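Local coordinates for putative peptide ABC-transport system periplasmic peptide-binding protein (Campylobacter jejuni, PDB 4OEV) that binds nickel(II) outside the cytoplasm and probably hands it to an ABC-type importer, within a family generally assigned to peptide transport, at residues Asp5-Val11 with Thr189-Lys195; Asp59-Tyr63 with Lys124-Leu130; Asp240-Phe246 with Phe454-Leu460. All coordinates share one frame. Residue numbers count along the deposited sequence, not the author numbering.

Interaction 1 of 3, residues Asp5-Val11 with Thr189-Lys195; sequences DTLIIAV and TPRLIIK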
# COMPACT_ATOMS: atom_id res chain seq x y z
N ASP A 5 -21.91 15.84 15.33
CA ASP A 5 -22.11 15.83 13.88
C ASP A 5 -20.80 15.89 13.11
O ASP A 5 -20.78 15.99 11.88
CB ASP A 5 -23.03 16.99 13.47
CG ASP A 5 -22.33 18.36 13.50
OD1 ASP A 5 -21.25 18.52 14.10
OD2 ASP A 5 -22.91 19.32 12.96
N THR A 6 -19.69 15.79 13.85
CA THR A 6 -18.36 15.89 13.27
C THR A 6 -17.55 14.63 13.62
O THR A 6 -17.56 14.21 14.77
CB THR A 6 -17.60 17.13 13.82
OG1 THR A 6 -18.31 18.33 13.50
CG2 THR A 6 -16.19 17.21 13.26
N LEU A 7 -16.89 14.03 12.61
CA LEU A 7 -15.94 12.93 12.81
C LEU A 7 -14.54 13.45 12.59
O LEU A 7 -14.27 14.07 11.59
CB LEU A 7 -16.20 11.78 11.84
CG LEU A 7 -17.26 10.75 12.24
CD1 LEU A 7 -17.37 9.62 11.22
CD2 LEU A 7 -17.03 10.22 13.66
N ILE A 8 -13.61 13.22 13.52
CA ILE A 8 -12.24 13.62 13.27
C ILE A 8 -11.37 12.40 13.33
O ILE A 8 -11.28 11.76 14.37
CB ILE A 8 -11.73 14.67 14.26
CG1 ILE A 8 -12.72 15.82 14.36
CG2 ILE A 8 -10.31 15.11 13.88
CD1 ILE A 8 -12.21 17.00 15.07
N ILE A 9 -10.76 12.05 12.21
CA ILE A 9 -9.96 10.83 12.14
C ILE A 9 -8.52 11.12 11.78
O ILE A 9 -8.24 11.79 10.80
CB ILE A 9 -10.51 9.85 11.09
CG1 ILE A 9 -12.00 9.58 11.30
CG2 ILE A 9 -9.69 8.56 11.04
CD1 ILE A 9 -12.54 8.65 10.25
N ALA A 10 -7.60 10.58 12.58
CA ALA A 10 -6.19 10.68 12.28
C ALA A 10 -5.80 9.67 11.21
O ALA A 10 -6.19 8.50 11.26
CB ALA A 10 -5.34 10.42 13.57
N VAL A 11 -4.97 10.13 10.29
CA VAL A 11 -4.41 9.25 9.26
C VAL A 11 -2.91 9.50 9.11
O VAL A 11 -2.49 10.66 9.04
CB VAL A 11 -5.13 9.44 7.92
CG1 VAL A 11 -4.40 8.66 6.83
CG2 VAL A 11 -6.57 8.93 8.05
N THR A 189 -22.70 11.01 9.12
CA THR A 189 -22.13 12.15 9.81
C THR A 189 -21.81 13.23 8.80
O THR A 189 -21.02 13.03 7.88
CB THR A 189 -20.87 11.73 10.59
OG1 THR A 189 -21.26 10.72 11.51
CG2 THR A 189 -20.26 12.90 11.35
N PRO A 190 -22.47 14.39 8.95
CA PRO A 190 -22.40 15.48 7.98
C PRO A 190 -20.98 16.06 7.83
O PRO A 190 -20.61 16.48 6.74
CB PRO A 190 -23.37 16.52 8.54
CG PRO A 190 -23.50 16.21 9.96
CD PRO A 190 -23.33 14.73 10.09
N ARG A 191 -20.21 16.09 8.91
CA ARG A 191 -18.90 16.72 8.87
C ARG A 191 -17.78 15.72 9.15
O ARG A 191 -17.83 14.98 10.14
CB ARG A 191 -18.87 17.87 9.87
CG ARG A 191 -17.75 18.87 9.70
CD ARG A 191 -18.18 20.28 10.16
NE ARG A 191 -17.01 21.16 10.18
CZ ARG A 191 -16.24 21.36 11.25
NH1 ARG A 191 -15.18 22.16 11.17
NH2 ARG A 191 -16.52 20.76 12.39
N LEU A 192 -16.75 15.71 8.30
CA LEU A 192 -15.63 14.78 8.43
C LEU A 192 -14.28 15.46 8.22
O LEU A 192 -14.06 16.12 7.22
CB LEU A 192 -15.77 13.60 7.46
CG LEU A 192 -14.57 12.66 7.30
CD1 LEU A 192 -14.20 11.95 8.62
CD2 LEU A 192 -14.79 11.65 6.19
N ILE A 193 -13.37 15.24 9.16
CA ILE A 193 -12.03 15.82 9.10
C ILE A 193 -10.93 14.75 9.22
O ILE A 193 -10.95 13.95 10.14
CB ILE A 193 -11.87 16.88 10.22
CG1 ILE A 193 -12.84 18.05 9.94
CG2 ILE A 193 -10.48 17.37 10.30
CD1 ILE A 193 -12.77 19.18 10.97
N ILE A 194 -10.04 14.72 8.24
CA ILE A 194 -8.91 13.80 8.21
C ILE A 194 -7.65 14.56 8.61
O ILE A 194 -7.14 15.41 7.88
CB ILE A 194 -8.72 13.16 6.82
CG1 ILE A 194 -10.03 12.55 6.34
CG2 ILE A 194 -7.47 12.18 6.81
CD1 ILE A 194 -10.50 11.37 7.15
N LYS A 195 -7.17 14.26 9.80
CA LYS A 195 -6.05 14.97 10.37
C LYS A 195 -4.75 14.22 10.09
O LYS A 195 -4.67 12.98 10.22
CB LYS A 195 -6.28 15.16 11.87
CG LYS A 195 -5.37 16.16 12.51
CD LYS A 195 -5.85 16.51 13.94
CE LYS A 195 -4.83 17.39 14.58
NZ LYS A 195 -5.26 17.86 15.92
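Strands 6-11 and 191-195 lie side by side as a parallel pair in the mixed sheet of this solute-binding fold, their axes 4.6 Å apart and inclined by 12°. Backbone hydrogen bonds form the parallel ladder: Arg191 N to Asp5 O (3.0 Å), Leu7 N to Arg191 O (2.8 Å), Ile193 N to Leu7 O (2.8 Å), Ile9 N to Ile193 O (2.8 Å), Lys195 N to Ile9 O (2.9 Å) and Val11 N to Lys195 O (2.9 Å). Apolar packing fills the face of Leu7, Ile9, Leu192 and Ile194. There Leu192 CD1 reaches Leu7 CB (3.8 Å) and Ile9 CD1 (4.0 Å), while helix 30-33 and Trp492 cover parts of this layer. On the other face Ile8 meets Ile193, and the longer polar chains turn to partners beyond the pair: Arg191 forms a salt bridge with Glu175, Lys195 one with Glu206. Arg191 also ties the strand starts together, NH2 donating to Thr6 OG1 (3.2 Å), whose hydroxyl in turn donates to Asp5 OD1 at 3.0 Å from OG1.

Interaction 2 of 3, residues Asp59-Tyr63 with Lys124-Leu130; sequences DGLVY and KPYPAFL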
# COMPACT_ATOMS: atom_id res chain seq x y z
N ASP A 59 -12.19 -14.85 -24.18
CA ASP A 59 -10.73 -14.72 -24.30
C ASP A 59 -10.13 -13.74 -23.29
O ASP A 59 -8.89 -13.58 -23.23
CB ASP A 59 -10.34 -14.30 -25.73
CG ASP A 59 -10.91 -12.96 -26.15
OD1 ASP A 59 -11.44 -12.23 -25.28
OD2 ASP A 59 -10.86 -12.64 -27.36
N GLY A 60 -10.99 -13.07 -22.53
CA GLY A 60 -10.54 -12.12 -21.52
C GLY A 60 -10.15 -10.75 -22.08
O GLY A 60 -9.63 -9.90 -21.35
N LEU A 61 -10.40 -10.52 -23.38
CA LEU A 61 -9.89 -9.30 -24.01
C LEU A 61 -10.89 -8.14 -24.05
O LEU A 61 -10.48 -6.98 -24.22
CB LEU A 61 -9.41 -9.57 -25.46
CG LEU A 61 -8.20 -10.47 -25.64
CD1 LEU A 61 -7.71 -10.47 -27.08
CD2 LEU A 61 -7.11 -10.04 -24.68
N VAL A 62 -12.18 -8.43 -23.88
CA VAL A 62 -13.22 -7.42 -24.06
C VAL A 62 -14.17 -7.26 -22.87
O VAL A 62 -14.77 -8.24 -22.40
CB VAL A 62 -14.06 -7.72 -25.32
CG1 VAL A 62 -15.25 -6.80 -25.39
CG2 VAL A 62 -13.20 -7.55 -26.57
N TYR A 63 -14.31 -6.02 -22.41
CA TYR A 63 -15.13 -5.68 -21.23
C TYR A 63 -16.28 -4.82 -21.64
O TYR A 63 -16.07 -3.68 -22.04
CB TYR A 63 -14.32 -4.93 -20.17
CG TYR A 63 -13.33 -5.78 -19.40
CD1 TYR A 63 -13.48 -5.98 -18.04
CD2 TYR A 63 -12.27 -6.39 -20.05
CE1 TYR A 63 -12.58 -6.77 -17.33
CE2 TYR A 63 -11.39 -7.19 -19.36
CZ TYR A 63 -11.54 -7.37 -18.00
OH TYR A 63 -10.67 -8.18 -17.34
N LYS A 124 -4.01 -7.55 -24.30
CA LYS A 124 -3.84 -8.90 -23.78
C LYS A 124 -4.66 -8.99 -22.48
O LYS A 124 -5.05 -7.97 -21.93
CB LYS A 124 -2.34 -9.20 -23.57
CG LYS A 124 -1.58 -8.10 -22.90
CD LYS A 124 -0.08 -8.28 -23.06
CE LYS A 124 0.56 -7.00 -23.58
NZ LYS A 124 1.96 -6.80 -23.06
N PRO A 125 -4.93 -10.21 -22.00
CA PRO A 125 -5.80 -10.28 -20.81
C PRO A 125 -5.16 -9.57 -19.61
O PRO A 125 -3.93 -9.58 -19.50
CB PRO A 125 -5.94 -11.79 -20.54
CG PRO A 125 -5.49 -12.47 -21.84
CD PRO A 125 -4.48 -11.55 -22.44
N TYR A 126 -5.98 -9.00 -18.72
CA TYR A 126 -5.51 -8.39 -17.48
C TYR A 126 -6.61 -8.59 -16.48
O TYR A 126 -7.44 -7.70 -16.28
CB TYR A 126 -5.18 -6.89 -17.68
CG TYR A 126 -4.56 -6.24 -16.46
CD1 TYR A 126 -3.36 -6.72 -15.90
CD2 TYR A 126 -5.18 -5.15 -15.86
CE1 TYR A 126 -2.83 -6.14 -14.76
CE2 TYR A 126 -4.66 -4.56 -14.77
CZ TYR A 126 -3.47 -5.05 -14.21
OH TYR A 126 -2.97 -4.44 -13.08
N PRO A 127 -6.68 -9.79 -15.89
CA PRO A 127 -7.78 -10.15 -14.99
C PRO A 127 -7.90 -9.16 -13.83
O PRO A 127 -9.01 -8.94 -13.33
CB PRO A 127 -7.36 -11.52 -14.44
CG PRO A 127 -6.28 -12.01 -15.32
CD PRO A 127 -5.66 -10.85 -15.99
N ALA A 128 -6.79 -8.52 -13.45
CA ALA A 128 -6.83 -7.56 -12.35
C ALA A 128 -7.64 -6.31 -12.69
O ALA A 128 -7.83 -5.44 -11.84
CB ALA A 128 -5.42 -7.17 -11.94
N PHE A 129 -8.14 -6.21 -13.92
CA PHE A 129 -8.76 -4.98 -14.38
C PHE A 129 -9.97 -4.51 -13.55
O PHE A 129 -10.16 -3.31 -13.35
CB PHE A 129 -9.24 -5.15 -15.87
CG PHE A 129 -9.58 -3.86 -16.55
CD1 PHE A 129 -8.82 -2.73 -16.34
CD2 PHE A 129 -10.66 -3.81 -17.50
CE1 PHE A 129 -9.12 -1.53 -16.98
CE2 PHE A 129 -10.96 -2.63 -18.14
CZ PHE A 129 -10.20 -1.49 -17.91
N LEU A 130 -10.83 -5.45 -13.14
CA LEU A 130 -12.02 -5.07 -12.37
C LEU A 130 -11.59 -4.51 -11.01
O LEU A 130 -12.18 -3.54 -10.53
CB LEU A 130 -12.94 -6.27 -12.19
CG LEU A 130 -13.69 -6.61 -13.48
CD1 LEU A 130 -14.45 -7.92 -13.31
CD2 LEU A 130 -14.65 -5.47 -13.84
O HOH W 1 -8.88 -9.86 -18.64
O HOH W 2 -10.96 -8.45 -14.75
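An Asx turn leads into strand 62-67 of a four-stranded antiparallel sheet, and the contact joins this strand's start to the loop and helix 129-132 that follow strand 117-122 of the same sheet. A type I turn from Tyr126 to Phe129 enters the helix. With chi1 p, Asp59 directs OD1 to Leu61 N (2.8 Å), and OD1 also bonds Ser57 OG. Gly60, at positive phi, lies against Pro125; a CB would come within 3.5 Å of Pro125 CB. Leu61, in the mt rotamer, extends CD2 to Pro125 CD (3.8 Å). Tyr63, with chi1 m, carries its ring across to the helix start. Phe129, with chi1 t, presents its ring edge to the Tyr63 face in a T-shaped pair, centroids 4.9 Å apart and planes at 89°, while Leu130 CG meets the Tyr63 edge at CE1 (4.0 Å). Two waters flank the phenol: one joins Tyr63 OH (2.8 Å), Gly60 O (2.8 Å) and Tyr126 N (3.0 Å); the other links Tyr63 OH (2.6 Å) to Pro127 O (2.5 Å).

Interaction 3 of 3, residues Asp240-Phe246 with Phe454-Leu460; sequences DYRALMF and FIFLAYL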
# COMPACT_ATOMS: atom_id res chain seq x y z
N ASP A 240 -0.51 -6.18 4.98
CA ASP A 240 0.65 -5.31 5.11
C ASP A 240 1.84 -6.02 5.76
O ASP A 240 1.69 -6.54 6.87
CB ASP A 240 0.26 -4.10 5.94
CG ASP A 240 1.30 -3.01 5.90
OD1 ASP A 240 2.22 -3.08 5.05
OD2 ASP A 240 1.18 -2.06 6.67
N TYR A 241 3.00 -6.04 5.12
CA TYR A 241 4.21 -6.64 5.78
C TYR A 241 5.35 -5.62 5.97
O TYR A 241 5.41 -4.60 5.29
CB TYR A 241 4.72 -7.85 4.97
CG TYR A 241 5.20 -7.48 3.57
CD1 TYR A 241 6.47 -6.94 3.36
CD2 TYR A 241 4.39 -7.69 2.46
CE1 TYR A 241 6.90 -6.57 2.07
CE2 TYR A 241 4.82 -7.35 1.16
CZ TYR A 241 6.06 -6.77 0.99
OH TYR A 241 6.49 -6.42 -0.26
N ARG A 242 6.25 -5.90 6.92
CA ARG A 242 7.46 -5.12 7.12
C ARG A 242 8.65 -5.98 6.71
O ARG A 242 8.60 -7.18 6.86
CB ARG A 242 7.68 -4.66 8.59
CG ARG A 242 6.60 -3.67 9.05
CD ARG A 242 6.80 -2.29 8.48
NE ARG A 242 5.60 -1.49 8.65
CZ ARG A 242 4.56 -1.51 7.81
NH1 ARG A 242 4.55 -2.30 6.74
NH2 ARG A 242 3.52 -0.75 8.07
N ALA A 243 9.68 -5.34 6.18
CA ALA A 243 10.88 -6.03 5.67
C ALA A 243 12.05 -5.09 5.68
O ALA A 243 11.84 -3.87 5.70
CB ALA A 243 10.60 -6.57 4.19
N LEU A 244 13.29 -5.64 5.67
CA LEU A 244 14.47 -4.86 5.36
C LEU A 244 14.63 -4.83 3.84
O LEU A 244 14.79 -5.89 3.23
CB LEU A 244 15.76 -5.44 5.99
CG LEU A 244 16.98 -4.58 5.73
CD1 LEU A 244 16.73 -3.30 6.49
CD2 LEU A 244 18.31 -5.34 6.26
N MET A 245 14.60 -3.64 3.25
CA MET A 245 14.84 -3.45 1.79
C MET A 245 16.36 -3.37 1.60
O MET A 245 16.96 -2.46 2.13
CB MET A 245 14.21 -2.14 1.30
CG MET A 245 14.25 -1.78 -0.27
SD MET A 245 14.46 0.01 -0.55
CE MET A 245 16.20 0.20 -0.14
N PHE A 246 16.96 -4.27 0.82
CA PHE A 246 18.36 -4.13 0.39
C PHE A 246 18.48 -3.16 -0.75
O PHE A 246 17.69 -3.24 -1.74
CB PHE A 246 18.94 -5.47 -0.08
CG PHE A 246 18.96 -6.54 0.96
CD1 PHE A 246 19.62 -6.36 2.17
CD2 PHE A 246 18.41 -7.78 0.68
CE1 PHE A 246 19.67 -7.36 3.09
CE2 PHE A 246 18.47 -8.80 1.60
CZ PHE A 246 19.12 -8.59 2.82
N PHE A 454 14.84 -8.59 -0.26
CA PHE A 454 14.53 -8.12 1.11
C PHE A 454 15.04 -9.08 2.18
O PHE A 454 15.41 -10.24 1.90
CB PHE A 454 13.01 -7.97 1.38
CG PHE A 454 12.24 -6.94 0.52
CD1 PHE A 454 12.85 -5.97 -0.30
CD2 PHE A 454 10.84 -6.91 0.63
CE1 PHE A 454 12.07 -5.09 -1.08
CE2 PHE A 454 10.05 -6.03 -0.13
CZ PHE A 454 10.67 -5.10 -0.97
N ILE A 455 14.96 -8.64 3.44
CA ILE A 455 14.70 -9.58 4.53
C ILE A 455 13.22 -9.41 4.92
O ILE A 455 12.86 -8.32 5.43
CB ILE A 455 15.51 -9.36 5.78
CG1 ILE A 455 17.02 -9.44 5.47
CG2 ILE A 455 15.12 -10.40 6.79
CD1 ILE A 455 17.89 -9.16 6.69
N PHE A 456 12.36 -10.38 4.61
CA PHE A 456 10.94 -10.25 5.02
C PHE A 456 10.87 -10.49 6.52
O PHE A 456 11.51 -11.40 7.02
CB PHE A 456 10.04 -11.21 4.29
CG PHE A 456 9.71 -10.78 2.90
CD1 PHE A 456 8.49 -10.15 2.64
CD2 PHE A 456 10.57 -11.01 1.87
CE1 PHE A 456 8.14 -9.75 1.36
CE2 PHE A 456 10.21 -10.59 0.53
CZ PHE A 456 8.99 -9.98 0.32
N LEU A 457 10.07 -9.71 7.23
CA LEU A 457 10.07 -9.83 8.70
C LEU A 457 8.70 -10.26 9.21
O LEU A 457 8.57 -11.35 9.76
CB LEU A 457 10.49 -8.50 9.32
CG LEU A 457 11.94 -8.14 8.95
CD1 LEU A 457 12.21 -6.65 9.28
CD2 LEU A 457 12.90 -9.03 9.76
N ALA A 458 7.65 -9.45 9.01
CA ALA A 458 6.38 -9.82 9.59
C ALA A 458 5.17 -9.17 8.87
O ALA A 458 5.27 -8.05 8.37
CB ALA A 458 6.34 -9.44 11.06
N TYR A 459 4.05 -9.88 8.88
CA TYR A 459 2.74 -9.33 8.49
C TYR A 459 2.07 -8.75 9.74
O TYR A 459 2.15 -9.34 10.81
CB TYR A 459 1.86 -10.40 7.88
CG TYR A 459 2.17 -10.67 6.41
CD1 TYR A 459 1.41 -10.09 5.41
CD2 TYR A 459 3.18 -11.54 6.04
CE1 TYR A 459 1.67 -10.36 4.05
CE2 TYR A 459 3.47 -11.80 4.69
CZ TYR A 459 2.70 -11.22 3.70
OH TYR A 459 2.98 -11.47 2.37
N LEU A 460 1.46 -7.57 9.62
CA LEU A 460 0.90 -6.85 10.76
C LEU A 460 -0.63 -6.92 10.90
O LEU A 460 -1.36 -6.92 9.89
CB LEU A 460 1.30 -5.38 10.66
CG LEU A 460 2.75 -5.07 10.44
CD1 LEU A 460 2.88 -3.57 10.37
CD2 LEU A 460 3.60 -5.64 11.64
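Tyr241 lies with its CB over the ring of Tyr459, 3.9 Å from the centroid and almost on the ring normal, a CH-pi contact within an antiparallel strand pair that carries a classic beta bulge. Its own ring turns an edge toward the Tyr459 face, centroids 5.7 Å apart with planes at 63°, and meets Phe456 obliquely, CE1 to CE1 at 3.5 Å. These three rings form an aromatic cluster. Phe454 adjoins Tyr241, its CE2 lying 3.9 Å from Tyr241 CE1, and touches Ala243 CB with CD2 (3.6 Å) and Met245 CG with CE1 (4.0 Å). Pro286 packs against Tyr241 and Phe456.

The bulge sits opposite Arg242, whose O accepts from both Leu457 N (2.9 Å) and Ala458 N (3.3 Å) and whose N donates to Ala458 O (2.8 Å); the register slips by one residue here. Beyond it the ladder continues with Leu244 N to Ile455 O (2.7 Å), Ile455 N to Leu244 O (2.8 Å), and Leu460 N to Asp240 O (2.9 Å).

The face of Arg242, Leu244 and Ile455 packs on helix 342-357, with Leu244 CD2 3.9 Å from Ile455 CD1. At the end of the pair near the metal, Asp240 OD1 bonds His480 ND1 and OD2 the backbone N of His481; both histidines bind nickel, which places Asp240 in the second shell. The Arg242 side chain lies about 6 Å from the bound oxalate; its guanidinium covers Leu460 CD1 with one face and holds Asp240 in a salt bridge, NH1 to OD1 at 3.0 Å.

How the interactions relate
From the N terminus, strand 6-11 pairs with 191-195, 178 residues on at the closest ends, so interaction 1 closes a long loop. Within that loop the smaller one of interaction 2 opens at 59-63 and closes at 124-130, joining the start of an inner strand, 62-67, of a separate antiparallel sheet to the start of helix 129-132; the two contacts lie about 23 Å apart at their nearest atoms. After both have closed, interaction 3 opens at 240-246 and closes only at 454-460, so it follows in series and crosses neither. It pairs two strands of another sheet, on the other side of the chain's centre from interaction 1, with about 12 Å between their nearest atoms.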